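PDB 1QR4: protein (tenascin) from Gallus gallus, which is an extracellular matrix protein thought to act in adhesion, and probably binds heparin through a basic patch on one of its fibronectin type III domains. Local coordinates for residues S124-Y129 with P137-V142; G96-I101 with V162-V167; T112-P117 with K146-L151; G68-I73 with T88-T93; Y37-V42 with T58-R63. One frame throughout, in Å; residues are numbered along the deposited sequence.

Interaction 1: S124-Y129 with P137-V142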
# COMPACT_ATOMS: atom_id res chain seq x y z
N SER A 124 14.90 -0.53 0.06
CA SER A 124 15.37 -1.75 -0.61
C SER A 124 14.25 -2.56 -1.30
O SER A 124 13.09 -2.14 -1.32
CB SER A 124 16.11 -2.65 0.40
OG SER A 124 15.29 -2.99 1.51
N TYR A 125 14.61 -3.70 -1.89
CA TYR A 125 13.65 -4.58 -2.56
C TYR A 125 13.95 -6.02 -2.18
O TYR A 125 15.11 -6.42 -2.13
CB TYR A 125 13.78 -4.48 -4.08
CG TYR A 125 13.48 -3.13 -4.67
CD1 TYR A 125 12.17 -2.74 -4.93
CD2 TYR A 125 14.51 -2.25 -5.00
CE1 TYR A 125 11.89 -1.51 -5.51
CE2 TYR A 125 14.24 -1.01 -5.58
CZ TYR A 125 12.93 -0.66 -5.83
OH TYR A 125 12.65 0.56 -6.41
N ARG A 126 12.92 -6.81 -1.88
CA ARG A 126 13.13 -8.22 -1.56
C ARG A 126 12.66 -9.09 -2.73
O ARG A 126 11.46 -9.23 -3.00
CB ARG A 126 12.46 -8.61 -0.24
CG ARG A 126 13.46 -8.82 0.89
CD ARG A 126 12.86 -9.60 2.07
NE ARG A 126 12.12 -8.75 2.99
CZ ARG A 126 12.68 -7.92 3.86
NH1 ARG A 126 14.00 -7.81 3.93
NH2 ARG A 126 11.92 -7.19 4.67
N VAL A 127 13.64 -9.61 -3.47
CA VAL A 127 13.42 -10.46 -4.63
C VAL A 127 13.48 -11.92 -4.24
O VAL A 127 14.56 -12.45 -3.98
CB VAL A 127 14.49 -10.22 -5.72
CG1 VAL A 127 14.18 -11.04 -6.95
CG2 VAL A 127 14.57 -8.75 -6.08
N SER A 128 12.33 -12.58 -4.19
CA SER A 128 12.31 -14.00 -3.87
C SER A 128 12.08 -14.84 -5.14
O SER A 128 11.53 -14.34 -6.13
CB SER A 128 11.24 -14.30 -2.82
OG SER A 128 9.93 -14.17 -3.36
N TYR A 129 12.56 -16.07 -5.15
CA TYR A 129 12.36 -16.94 -6.30
C TYR A 129 12.35 -18.40 -5.90
O TYR A 129 13.17 -18.84 -5.08
CB TYR A 129 13.40 -16.67 -7.41
CG TYR A 129 14.82 -17.02 -7.06
CD1 TYR A 129 15.25 -18.35 -7.06
CD2 TYR A 129 15.73 -16.03 -6.67
CE1 TYR A 129 16.54 -18.69 -6.68
CE2 TYR A 129 17.03 -16.36 -6.28
CZ TYR A 129 17.42 -17.68 -6.29
OH TYR A 129 18.69 -18.03 -5.88
N PRO A 137 11.63 -20.48 -0.52
CA PRO A 137 12.15 -19.38 -1.33
C PRO A 137 13.62 -19.06 -1.14
O PRO A 137 14.24 -19.47 -0.16
CB PRO A 137 11.28 -18.21 -0.92
CG PRO A 137 9.97 -18.85 -0.65
CD PRO A 137 10.39 -20.06 0.16
N ASN A 138 14.16 -18.38 -2.13
CA ASN A 138 15.54 -17.93 -2.13
C ASN A 138 15.41 -16.43 -2.28
O ASN A 138 15.13 -15.92 -3.38
CB ASN A 138 16.28 -18.52 -3.33
CG ASN A 138 17.32 -19.54 -2.93
OD1 ASN A 138 16.98 -20.66 -2.53
ND2 ASN A 138 18.58 -19.18 -3.05
N VAL A 139 15.54 -15.72 -1.17
CA VAL A 139 15.40 -14.27 -1.15
C VAL A 139 16.73 -13.53 -1.28
O VAL A 139 17.71 -13.90 -0.65
CB VAL A 139 14.63 -13.82 0.12
CG1 VAL A 139 15.12 -14.57 1.34
CG2 VAL A 139 14.77 -12.33 0.34
N VAL A 140 16.76 -12.52 -2.14
CA VAL A 140 17.95 -11.70 -2.35
C VAL A 140 17.57 -10.24 -2.17
O VAL A 140 16.59 -9.78 -2.75
CB VAL A 140 18.57 -11.92 -3.75
CG1 VAL A 140 19.39 -10.69 -4.19
CG2 VAL A 140 19.48 -13.15 -3.73
N THR A 141 18.33 -9.52 -1.36
CA THR A 141 18.02 -8.11 -1.13
C THR A 141 18.95 -7.24 -1.96
O THR A 141 20.12 -7.56 -2.16
CB THR A 141 18.08 -7.74 0.39
OG1 THR A 141 17.48 -8.79 1.17
CG2 THR A 141 17.26 -6.50 0.65
N VAL A 142 18.40 -6.17 -2.52
CA VAL A 142 19.17 -5.26 -3.34
C VAL A 142 18.77 -3.83 -3.00
O VAL A 142 17.59 -3.56 -2.77
CB VAL A 142 18.97 -5.58 -4.85
CG1 VAL A 142 18.13 -4.50 -5.55
CG2 VAL A 142 20.32 -5.78 -5.53
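Val-127 and Val-140 face each other as an antiparallel hydrogen-bonded pair, and both of their backbone bonds are sound: Val-140 N to Val-127 O at 2.9 Å and Val-127 N to Val-140 O at 3.0 Å. At the neighbouring pair, Tyr-125 N gives a bond of 3.1 Å to Val-142 O, whereas the return bond from Val-142 N is weak. A CA-H...O contact fills in between these bonds, with Thr-141 CA 3.5 Å from Tyr-125 O.

One aromatic contact stands out. With CG between the backbone N and the carbonyl carbon (chi1 66°), the Tyr-129 side chain ends nearer the other strand, and Asn-138 CB lies over one face of its ring, 3.5 Å from the centroid and displaced toward the rim; the ring and amide planes are 31° apart. An alanine in place of Tyr-129 would probably leave Asn-138 CB without the ring face it packs on and open a gap there.

Apolar packing differs on the two faces. On the outer one, Arg-126 CG runs alongside Val-139 CG2 at 3.8 Å, while the guanidinium makes a long, weak ion pair with Glu-172. On the inner one, Tyr-125 CD2 approaches Val-142 CG1, and the Tyr-125 ring also meets Trp-115. Two adjacent antiparallel strands joined by a short loop form the C-C' hairpin of the fibronectin type III fold.

Interaction 2: G96-I101 with V162-V167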
# COMPACT_ATOMS: atom_id res chain seq x y z
N GLY A 96 4.62 1.53 -1.86
CA GLY A 96 4.27 1.05 -3.20
C GLY A 96 5.00 -0.16 -3.77
O GLY A 96 6.20 -0.37 -3.52
N SER A 97 4.27 -0.97 -4.55
CA SER A 97 4.80 -2.16 -5.23
C SER A 97 5.54 -1.74 -6.50
O SER A 97 5.19 -0.72 -7.10
CB SER A 97 3.65 -3.07 -5.71
OG SER A 97 2.87 -3.60 -4.67
N PRO A 98 6.57 -2.52 -6.93
CA PRO A 98 7.28 -2.17 -8.16
C PRO A 98 6.23 -2.39 -9.25
O PRO A 98 5.30 -3.17 -9.05
CB PRO A 98 8.39 -3.22 -8.23
CG PRO A 98 8.64 -3.54 -6.80
CD PRO A 98 7.24 -3.65 -6.26
N LYS A 99 6.34 -1.69 -10.37
CA LYS A 99 5.33 -1.80 -11.42
C LYS A 99 5.40 -2.92 -12.47
O LYS A 99 4.36 -3.40 -12.92
CB LYS A 99 5.15 -0.44 -12.11
CG LYS A 99 4.60 0.65 -11.19
CD LYS A 99 3.28 0.22 -10.53
CE LYS A 99 2.13 0.07 -11.54
NZ LYS A 99 1.75 1.37 -12.20
N GLY A 100 6.60 -3.36 -12.83
CA GLY A 100 6.67 -4.42 -13.83
C GLY A 100 7.89 -5.31 -13.77
O GLY A 100 9.03 -4.85 -13.87
N ILE A 101 7.66 -6.60 -13.62
CA ILE A 101 8.77 -7.53 -13.57
C ILE A 101 9.09 -8.00 -14.99
O ILE A 101 8.19 -8.30 -15.78
CB ILE A 101 8.46 -8.71 -12.63
CG1 ILE A 101 9.68 -9.60 -12.47
CG2 ILE A 101 7.25 -9.47 -13.11
CD1 ILE A 101 9.48 -10.71 -11.47
N VAL A 162 8.84 -15.77 -9.40
CA VAL A 162 9.67 -14.68 -8.91
C VAL A 162 8.88 -13.49 -8.44
O VAL A 162 8.29 -12.78 -9.24
CB VAL A 162 10.66 -14.17 -9.99
CG1 VAL A 162 11.42 -12.93 -9.50
CG2 VAL A 162 11.64 -15.27 -10.35
N ASN A 163 8.99 -13.23 -7.15
CA ASN A 163 8.31 -12.13 -6.47
C ASN A 163 9.29 -11.03 -6.09
O ASN A 163 10.44 -11.30 -5.73
CB ASN A 163 7.65 -12.65 -5.21
CG ASN A 163 6.80 -13.89 -5.45
OD1 ASN A 163 7.17 -14.99 -5.05
ND2 ASN A 163 5.65 -13.70 -6.09
N ILE A 164 8.83 -9.80 -6.18
CA ILE A 164 9.64 -8.64 -5.82
C ILE A 164 8.78 -7.75 -4.91
O ILE A 164 7.61 -7.49 -5.20
CB ILE A 164 10.08 -7.86 -7.06
CG1 ILE A 164 10.91 -8.77 -7.97
CG2 ILE A 164 10.89 -6.63 -6.65
CD1 ILE A 164 11.31 -8.14 -9.29
N ILE A 165 9.37 -7.32 -3.80
CA ILE A 165 8.67 -6.49 -2.82
C ILE A 165 9.49 -5.27 -2.47
O ILE A 165 10.71 -5.37 -2.38
CB ILE A 165 8.45 -7.29 -1.52
CG1 ILE A 165 7.35 -8.31 -1.72
CG2 ILE A 165 8.12 -6.39 -0.36
CD1 ILE A 165 7.17 -9.25 -0.54
N SER A 166 8.83 -4.12 -2.30
CA SER A 166 9.52 -2.88 -1.91
C SER A 166 9.57 -2.83 -0.38
O SER A 166 8.62 -3.27 0.29
CB SER A 166 8.76 -1.65 -2.37
OG SER A 166 8.60 -1.64 -3.76
N VAL A 167 10.64 -2.26 0.15
CA VAL A 167 10.80 -2.14 1.60
C VAL A 167 11.28 -0.74 1.98
O VAL A 167 12.19 -0.19 1.37
CB VAL A 167 11.80 -3.18 2.16
CG1 VAL A 167 11.85 -3.08 3.68
CG2 VAL A 167 11.39 -4.57 1.76
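Ser-166 turns OG anti to its own carbonyl carbon (chi1 -58°), which directs the hydroxyl at Gly-96 O, and Ile-101 places CG1 anti to the backbone N (chi1 -174°) on an extended branch that carries CD1 down to Val-162 and Ile-164. The hydroxyl bond, Ser-166 OG to Gly-96 O, measures 2.7 Å, with the donor in the carbonyl plane. Pro-98 packs next to it: its CD lies 3.5 Å from Ser-166 OG, and its CG meets the Ile-164 CG2 methyl at 3.8 Å. Farther along, Ile-101 CD1 touches Val-162 CG1 at 3.5 Å and Ile-164 CD1 at 3.8 Å.

The loop 96-101, between strands 87-92 and 101-104, runs roughly antiparallel over the inner face of strand 159-168. Trp-115 packs on both Pro-98 and Ile-164. Ser-97 turns away from the strand, its OG hydrogen-bonded to Glu-174 O and to Glu-20 OE2 of the preceding domain. Ser-166 N is itself bonded to Ser-173 OG.

The chemistry is thus divided along the segment. A buried serine hydroxyl is satisfied by one main-chain carbonyl at the Gly-96 end, and beyond it methyl and methylene groups do the work, so that side chains rather than a backbone ladder hold this segment to the strand.

Interaction 3: T112-P117 with K146-L151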
# COMPACT_ATOMS: atom_id res chain seq x y z
N THR A 112 18.71 -12.16 -15.59
CA THR A 112 18.69 -10.80 -15.11
C THR A 112 17.25 -10.34 -14.95
O THR A 112 16.56 -10.08 -15.94
CB THR A 112 19.43 -9.83 -16.09
OG1 THR A 112 20.84 -10.12 -16.09
CG2 THR A 112 19.23 -8.36 -15.69
N VAL A 113 16.77 -10.31 -13.70
CA VAL A 113 15.42 -9.84 -13.42
C VAL A 113 15.51 -8.34 -13.17
O VAL A 113 16.43 -7.86 -12.52
CB VAL A 113 14.80 -10.58 -12.21
CG1 VAL A 113 15.75 -10.60 -11.05
CG2 VAL A 113 13.49 -9.93 -11.83
N SER A 114 14.59 -7.60 -13.77
CA SER A 114 14.56 -6.15 -13.64
C SER A 114 13.13 -5.69 -13.29
O SER A 114 12.17 -6.44 -13.50
CB SER A 114 15.02 -5.53 -14.95
OG SER A 114 14.85 -4.13 -14.95
N TRP A 115 12.99 -4.49 -12.73
CA TRP A 115 11.67 -3.98 -12.35
C TRP A 115 11.58 -2.48 -12.44
O TRP A 115 12.57 -1.79 -12.33
CB TRP A 115 11.31 -4.38 -10.92
CG TRP A 115 12.34 -3.95 -9.94
CD1 TRP A 115 12.41 -2.75 -9.30
CD2 TRP A 115 13.50 -4.70 -9.54
NE1 TRP A 115 13.55 -2.69 -8.54
CE2 TRP A 115 14.24 -3.87 -8.66
CE3 TRP A 115 13.99 -5.98 -9.85
CZ2 TRP A 115 15.45 -4.28 -8.08
CZ3 TRP A 115 15.20 -6.39 -9.27
CH2 TRP A 115 15.91 -5.54 -8.40
N THR A 116 10.37 -1.96 -12.63
CA THR A 116 10.21 -0.52 -12.71
C THR A 116 9.77 0.00 -11.34
O THR A 116 8.77 -0.43 -10.77
CB THR A 116 9.28 -0.07 -13.86
OG1 THR A 116 7.91 -0.21 -13.48
CG2 THR A 116 9.56 -0.89 -15.12
N PRO A 117 10.58 0.90 -10.76
CA PRO A 117 10.41 1.55 -9.48
C PRO A 117 9.13 2.34 -9.34
O PRO A 117 8.68 2.99 -10.29
CB PRO A 117 11.61 2.49 -9.43
CG PRO A 117 12.64 1.75 -10.19
CD PRO A 117 11.84 1.32 -11.38
N LYS A 146 19.04 0.66 -7.03
CA LYS A 146 19.16 -0.40 -8.04
C LYS A 146 17.79 -0.77 -8.58
O LYS A 146 16.81 -0.84 -7.84
CB LYS A 146 19.84 -1.64 -7.44
CG LYS A 146 21.18 -1.36 -6.78
CD LYS A 146 21.99 -2.63 -6.60
CE LYS A 146 22.45 -3.20 -7.95
NZ LYS A 146 23.26 -4.45 -7.85
N THR A 147 17.74 -1.02 -9.89
CA THR A 147 16.50 -1.36 -10.57
C THR A 147 16.55 -2.75 -11.22
O THR A 147 15.65 -3.13 -11.96
CB THR A 147 16.17 -0.28 -11.62
OG1 THR A 147 15.01 -0.65 -12.37
CG2 THR A 147 17.34 -0.07 -12.56
N ARG A 148 17.60 -3.51 -10.91
CA ARG A 148 17.77 -4.86 -11.47
C ARG A 148 18.79 -5.70 -10.72
O ARG A 148 19.61 -5.18 -9.97
CB ARG A 148 18.19 -4.78 -12.95
CG ARG A 148 19.59 -4.24 -13.20
CD ARG A 148 19.95 -4.27 -14.68
NE ARG A 148 18.95 -3.58 -15.50
CZ ARG A 148 18.75 -3.81 -16.80
NH1 ARG A 148 19.50 -4.71 -17.43
NH2 ARG A 148 17.79 -3.17 -17.46
N THR A 149 18.72 -7.01 -10.92
CA THR A 149 19.68 -7.92 -10.30
C THR A 149 19.84 -9.20 -11.12
O THR A 149 19.03 -9.52 -12.00
CB THR A 149 19.34 -8.27 -8.83
OG1 THR A 149 20.55 -8.65 -8.14
CG2 THR A 149 18.36 -9.44 -8.75
N LYS A 150 20.92 -9.91 -10.80
CA LYS A 150 21.28 -11.14 -11.47
C LYS A 150 20.99 -12.31 -10.56
O LYS A 150 21.27 -12.26 -9.36
CB LYS A 150 22.78 -11.10 -11.79
CG LYS A 150 23.68 -10.79 -10.57
CD LYS A 150 25.16 -10.63 -10.92
CE LYS A 150 25.44 -9.30 -11.62
NZ LYS A 150 26.91 -9.08 -11.78
N LEU A 151 20.35 -13.34 -11.11
CA LEU A 151 20.06 -14.54 -10.35
C LEU A 151 21.05 -15.59 -10.85
O LEU A 151 21.36 -15.64 -12.05
CB LEU A 151 18.60 -14.99 -10.56
CG LEU A 151 17.47 -14.07 -10.08
CD1 LEU A 151 16.15 -14.81 -10.11
CD2 LEU A 151 17.74 -13.61 -8.67
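Strands 112-115 and 148-151 run antiparallel, their axes 4.8 Å apart at closest approach and 158° apart in direction, with Val-113 and Thr-149 as a hydrogen-bonded pair between the non-hydrogen-bonded pairs Thr-112/Lys-150 and Ser-114/Arg-148. Thr-149 N reaches Val-113 O at 2.9 Å in a nearly straight bond; the bond returned by Val-113 N is weak.

Where the ladder ends, Thr-147 takes over. Its carbonyl oxygen is gripped twice, by Trp-115 N at 3.1 Å and by Ser-114 OG at 3.3 Å, and the two donors come from opposite faces of the carbonyl plane. Its hydroxyl repays the tryptophan: with OG1 anti to the backbone N (chi1 175°), Thr-147 OG1 gives a bond of 2.7 Å to Trp-115 O. The indole then folds beneath the same backbone. Thr-147 O stands 3.6 Å above the Trp-115 plane, over its centre, and Arg-148 CA makes a CH-pi contact 4.0 Å from the centroid of the Trp-115 six-membered ring. The main chain of 147-148 therefore roofs one face of the indole.

On the tryptophan's side of the sheet, Val-113 CG1 and Thr-149 CG2 lie side by side at 3.7 Å. On the other, the guanidinium of Arg-148 has Ser-114 CB over one face.

These strands are B and E of the fibronectin type III sandwich. Strand 101-104 flanks 111-115 on its far edge, its Ile-101 and Phe-103 touching Val-113, and from the facing sheet Ile-164 of strand 159-168 and Val-127 of strand 124-131 pack against the Trp-115 ring.

Interaction 4: G68-I73 with T88-T93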
# COMPACT_ATOMS: atom_id res chain seq x y z
N GLY A 68 2.71 4.85 0.87
CA GLY A 68 3.60 5.03 2.00
C GLY A 68 3.59 6.47 2.45
O GLY A 68 4.62 7.11 2.47
N THR A 69 2.40 6.99 2.74
CA THR A 69 2.22 8.37 3.17
C THR A 69 1.29 8.38 4.38
O THR A 69 0.32 7.62 4.42
CB THR A 69 1.55 9.21 2.06
OG1 THR A 69 2.40 9.27 0.92
CG2 THR A 69 1.28 10.61 2.53
N GLU A 70 1.56 9.24 5.35
CA GLU A 70 0.70 9.30 6.51
C GLU A 70 -0.32 10.42 6.35
O GLU A 70 -0.03 11.45 5.78
CB GLU A 70 1.51 9.50 7.77
CG GLU A 70 0.69 9.49 9.04
CD GLU A 70 1.54 9.46 10.29
OE1 GLU A 70 2.46 10.29 10.41
OE2 GLU A 70 1.29 8.58 11.15
N TYR A 71 -1.54 10.19 6.83
CA TYR A 71 -2.60 11.18 6.75
C TYR A 71 -3.29 11.44 8.10
O TYR A 71 -3.52 10.52 8.89
CB TYR A 71 -3.70 10.74 5.78
CG TYR A 71 -3.30 10.72 4.33
CD1 TYR A 71 -2.77 9.57 3.75
CD2 TYR A 71 -3.50 11.83 3.53
CE1 TYR A 71 -2.46 9.52 2.41
CE2 TYR A 71 -3.18 11.79 2.18
CZ TYR A 71 -2.66 10.63 1.63
OH TYR A 71 -2.34 10.59 0.29
N THR A 72 -3.63 12.69 8.35
CA THR A 72 -4.33 13.03 9.56
C THR A 72 -5.78 13.00 9.10
O THR A 72 -6.16 13.78 8.22
CB THR A 72 -3.97 14.43 10.05
OG1 THR A 72 -2.57 14.46 10.38
CG2 THR A 72 -4.78 14.80 11.29
N ILE A 73 -6.55 12.06 9.62
CA ILE A 73 -7.95 11.95 9.23
C ILE A 73 -8.86 12.40 10.36
O ILE A 73 -8.69 11.97 11.50
CB ILE A 73 -8.33 10.49 8.82
CG1 ILE A 73 -7.43 10.01 7.68
CG2 ILE A 73 -9.78 10.43 8.33
CD1 ILE A 73 -7.43 8.51 7.47
N THR A 88 -10.40 12.50 15.61
CA THR A 88 -9.21 12.38 14.80
C THR A 88 -8.33 11.15 14.98
O THR A 88 -8.22 10.60 16.07
CB THR A 88 -8.33 13.63 14.97
OG1 THR A 88 -9.05 14.78 14.48
CG2 THR A 88 -7.03 13.50 14.19
N ILE A 89 -7.74 10.72 13.86
CA ILE A 89 -6.81 9.60 13.83
C ILE A 89 -5.84 9.80 12.68
O ILE A 89 -6.05 10.63 11.78
CB ILE A 89 -7.48 8.22 13.56
CG1 ILE A 89 -8.22 8.23 12.22
CG2 ILE A 89 -8.35 7.79 14.70
CD1 ILE A 89 -8.27 6.88 11.53
N LYS A 90 -4.77 9.01 12.72
CA LYS A 90 -3.75 9.03 11.70
C LYS A 90 -3.67 7.65 11.07
O LYS A 90 -3.85 6.62 11.72
CB LYS A 90 -2.40 9.42 12.28
CG LYS A 90 -2.31 10.87 12.70
CD LYS A 90 -0.92 11.21 13.23
CE LYS A 90 -0.83 12.68 13.60
NZ LYS A 90 -1.88 13.06 14.59
N GLY A 91 -3.46 7.65 9.77
CA GLY A 91 -3.36 6.41 9.03
C GLY A 91 -2.42 6.66 7.88
O GLY A 91 -2.51 7.68 7.19
N SER A 92 -1.46 5.76 7.71
CA SER A 92 -0.51 5.89 6.62
C SER A 92 -0.75 4.77 5.63
O SER A 92 -1.13 3.66 6.02
CB SER A 92 0.90 5.83 7.18
OG SER A 92 1.05 4.72 8.04
N THR A 93 -0.61 5.08 4.34
CA THR A 93 -0.78 4.07 3.29
C THR A 93 0.45 3.18 3.28
O THR A 93 1.51 3.56 3.80
CB THR A 93 -0.90 4.72 1.89
OG1 THR A 93 0.11 5.72 1.74
CG2 THR A 93 -2.28 5.33 1.70
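Thr-93 OG1 takes a bond of 2.8 Å from Thr-69 N and is also hydrogen-bonded to Asp-66 O, a double grip made possible by a torsion that sets OG1 between the backbone N and the carbonyl carbon (chi1 46°). It closes the open end of the F-G hairpin of the first fibronectin type III domain. Thr-93 N answers with a bond of 2.7 Å to Thr-69 O, so this threonine is tied to its partner by both main chain and side chain.

The regular ladder follows. Tyr-71 N bonds to Gly-91 O at 2.7 Å from above the carbonyl plane, about 35° out of it, and Gly-91 N bonds back to Tyr-71 O. Ile-73 and Ile-89 repeat the pattern, each N lying nearly in line with the other's C=O. Tyr-71 OH is bonded to Asp-66 N, consistent with the tyrosine corner familiar in this fold.

The outward face is polar. Glu-70 CB meets Ser-92 CB at 3.8 Å, and the lysine chain of Lys-90, part of the putative heparin-binding site, crosses Glu-70; Glu-70 OE2 and Lys-90 NZ are 6.5 Å apart, too far for a salt bridge. Inward, Ile-73 CB lies 4.1 Å from Ile-89 CG1. Gly-91 has no side chain; a CB here would come close to Ile-73 CD1. Its carbonyl oxygen sits at the edge of the Tyr-71 ring, in plane, 3.9 Å from Tyr-71 CD1.

Interaction 5: Y37-V42 with T58-R63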
# COMPACT_ATOMS: atom_id res chain seq x y z
N TYR A 37 -22.04 13.82 7.44
CA TYR A 37 -20.70 13.79 7.99
C TYR A 37 -19.78 14.52 7.03
O TYR A 37 -20.07 14.60 5.85
CB TYR A 37 -20.19 12.35 8.09
CG TYR A 37 -20.89 11.45 9.08
CD1 TYR A 37 -20.46 11.38 10.40
CD2 TYR A 37 -21.87 10.56 8.66
CE1 TYR A 37 -20.99 10.43 11.28
CE2 TYR A 37 -22.40 9.61 9.53
CZ TYR A 37 -21.96 9.55 10.83
OH TYR A 37 -22.46 8.60 11.69
N ARG A 38 -18.69 15.05 7.55
CA ARG A 38 -17.71 15.71 6.71
C ARG A 38 -16.40 15.07 7.10
O ARG A 38 -16.05 15.00 8.27
CB ARG A 38 -17.68 17.20 6.97
CG ARG A 38 -16.66 17.93 6.12
CD ARG A 38 -16.51 19.35 6.58
NE ARG A 38 -15.11 19.77 6.55
CZ ARG A 38 -14.71 21.02 6.35
NH1 ARG A 38 -15.59 21.99 6.16
NH2 ARG A 38 -13.41 21.29 6.32
N LEU A 39 -15.71 14.53 6.10
CA LEU A 39 -14.43 13.87 6.33
C LEU A 39 -13.37 14.70 5.69
O LEU A 39 -13.48 15.06 4.52
CB LEU A 39 -14.45 12.49 5.66
CG LEU A 39 -13.16 11.67 5.63
CD1 LEU A 39 -12.84 11.23 7.01
CD2 LEU A 39 -13.34 10.47 4.73
N THR A 40 -12.38 15.11 6.48
CA THR A 40 -11.27 15.88 5.96
C THR A 40 -10.03 15.07 6.28
O THR A 40 -10.01 14.31 7.25
CB THR A 40 -11.15 17.29 6.59
OG1 THR A 40 -11.10 17.17 8.01
CG2 THR A 40 -12.33 18.17 6.20
N TYR A 41 -9.03 15.16 5.43
CA TYR A 41 -7.78 14.45 5.63
C TYR A 41 -6.72 15.27 4.95
O TYR A 41 -6.91 15.73 3.83
CB TYR A 41 -7.84 13.04 5.02
CG TYR A 41 -8.11 12.98 3.52
CD1 TYR A 41 -9.41 12.91 3.03
CD2 TYR A 41 -7.06 12.93 2.60
CE1 TYR A 41 -9.66 12.79 1.67
CE2 TYR A 41 -7.30 12.81 1.24
CZ TYR A 41 -8.60 12.74 0.78
OH TYR A 41 -8.86 12.63 -0.58
N VAL A 42 -5.62 15.51 5.65
CA VAL A 42 -4.57 16.32 5.06
C VAL A 42 -3.31 15.49 4.91
O VAL A 42 -3.07 14.57 5.69
CB VAL A 42 -4.31 17.64 5.88
CG1 VAL A 42 -5.60 18.11 6.54
CG2 VAL A 42 -3.23 17.46 6.90
N THR A 58 -21.31 4.00 8.35
CA THR A 58 -20.46 3.86 9.52
C THR A 58 -19.14 3.29 9.02
O THR A 58 -18.25 2.95 9.79
CB THR A 58 -21.08 2.96 10.58
OG1 THR A 58 -21.35 1.67 10.02
CG2 THR A 58 -22.35 3.57 11.12
N SER A 59 -19.03 3.25 7.69
CA SER A 59 -17.87 2.72 6.99
C SER A 59 -17.75 3.45 5.66
O SER A 59 -18.76 3.86 5.07
CB SER A 59 -18.08 1.23 6.73
OG SER A 59 -16.87 0.63 6.31
N PHE A 60 -16.52 3.63 5.19
CA PHE A 60 -16.27 4.33 3.94
C PHE A 60 -14.84 4.07 3.55
O PHE A 60 -13.94 4.17 4.39
CB PHE A 60 -16.49 5.83 4.14
CG PHE A 60 -15.90 6.70 3.06
CD1 PHE A 60 -14.55 7.04 3.08
CD2 PHE A 60 -16.70 7.20 2.04
CE1 PHE A 60 -14.01 7.86 2.09
CE2 PHE A 60 -16.17 8.02 1.04
CZ PHE A 60 -14.82 8.35 1.07
N ILE A 61 -14.62 3.72 2.28
CA ILE A 61 -13.26 3.46 1.77
C ILE A 61 -12.69 4.74 1.18
O ILE A 61 -13.21 5.29 0.21
CB ILE A 61 -13.22 2.39 0.66
CG1 ILE A 61 -13.80 1.06 1.16
CG2 ILE A 61 -11.78 2.16 0.23
CD1 ILE A 61 -12.94 0.37 2.16
N LEU A 62 -11.64 5.22 1.81
CA LEU A 62 -10.98 6.43 1.36
C LEU A 62 -10.08 6.05 0.19
O LEU A 62 -9.31 5.10 0.27
CB LEU A 62 -10.18 7.01 2.51
CG LEU A 62 -9.65 8.42 2.36
CD1 LEU A 62 -10.68 9.34 1.73
CD2 LEU A 62 -9.28 8.89 3.74
N ARG A 63 -10.18 6.78 -0.91
CA ARG A 63 -9.38 6.47 -2.10
C ARG A 63 -8.68 7.67 -2.74
O ARG A 63 -9.01 8.84 -2.46
CB ARG A 63 -10.28 5.81 -3.15
CG ARG A 63 -10.82 4.43 -2.77
CD ARG A 63 -11.93 4.00 -3.72
NE ARG A 63 -13.15 4.79 -3.53
CZ ARG A 63 -14.32 4.29 -3.14
NH1 ARG A 63 -14.45 2.99 -2.90
NH2 ARG A 63 -15.36 5.10 -2.96
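The Tyr-41 ring carries Leu-62 on one face: Leu-62 CD2 stands 4.1 Å above the plane, displaced toward the rim, while the sister methyl Leu-62 CD1 comes within 3.6 Å of Tyr-41 CE1. The second ring, Phe-60, has Leu-62 CD1 of its own strand at its edge, in plane, and is met across the contact by Leu-39 CD2, which lies 3.8 Å from Phe-60 CE1. One leucine methyl therefore serves several partners, since Leu-62 CD1 is also 4.2 Å from Leu-39 CD2.

Torsions explain the reach. Leu-39 and Leu-62 both hold CG anti to the backbone N (chi1 173° and -167°), which directs CG toward the opposite strand. The separation is wide: the strand axes come no closer than 10.7 Å, and the nearest CA atoms, those of Leu-39 and Leu-62, are 9.6 Å apart. Only side chains bridge it, all by apolar contact.

An alanine in place of Tyr-41 would remove the ring and would probably open a gap beside Leu-62, leaving CD2 without the ring face it stands over, while CD1 keeps Phe-60. Around the contact, Ile-73 and Leu-25 pack on Leu-39, and Leu-65 on Tyr-41.

Side chains alternate along strand 37-42, and Arg-38, of the putative heparin-binding site, lies on the outer face in a salt bridge with Glu-50. Strands of the two opposed sheets meeting through interleaved leucine and aromatic side chains are what the core of a fibronectin type III β-sandwich looks like.

Overall arrangement
The five contacts sample two fibronectin type III domains in series: interactions 4 and 5 in the first, interactions 1, 2 and 3 in the second. Three of them (1, 3 and 4) are ladders within a sheet, with backbone bonds at the seam, a mostly polar outer face and a mostly apolar inner one; interaction 1 is the most superficial. Interactions 2 and 5 bring side chains across the interior instead, the former almost wholly buried and with one hydroxyl bond, the latter purely apolar. Strands 124-131 and 159-168 are sheet neighbours, coupling 1 to 2, as 36-42 and 70-78 couple 5 to 4. Centres of interactions 3 and 5 lie about 38 Å apart.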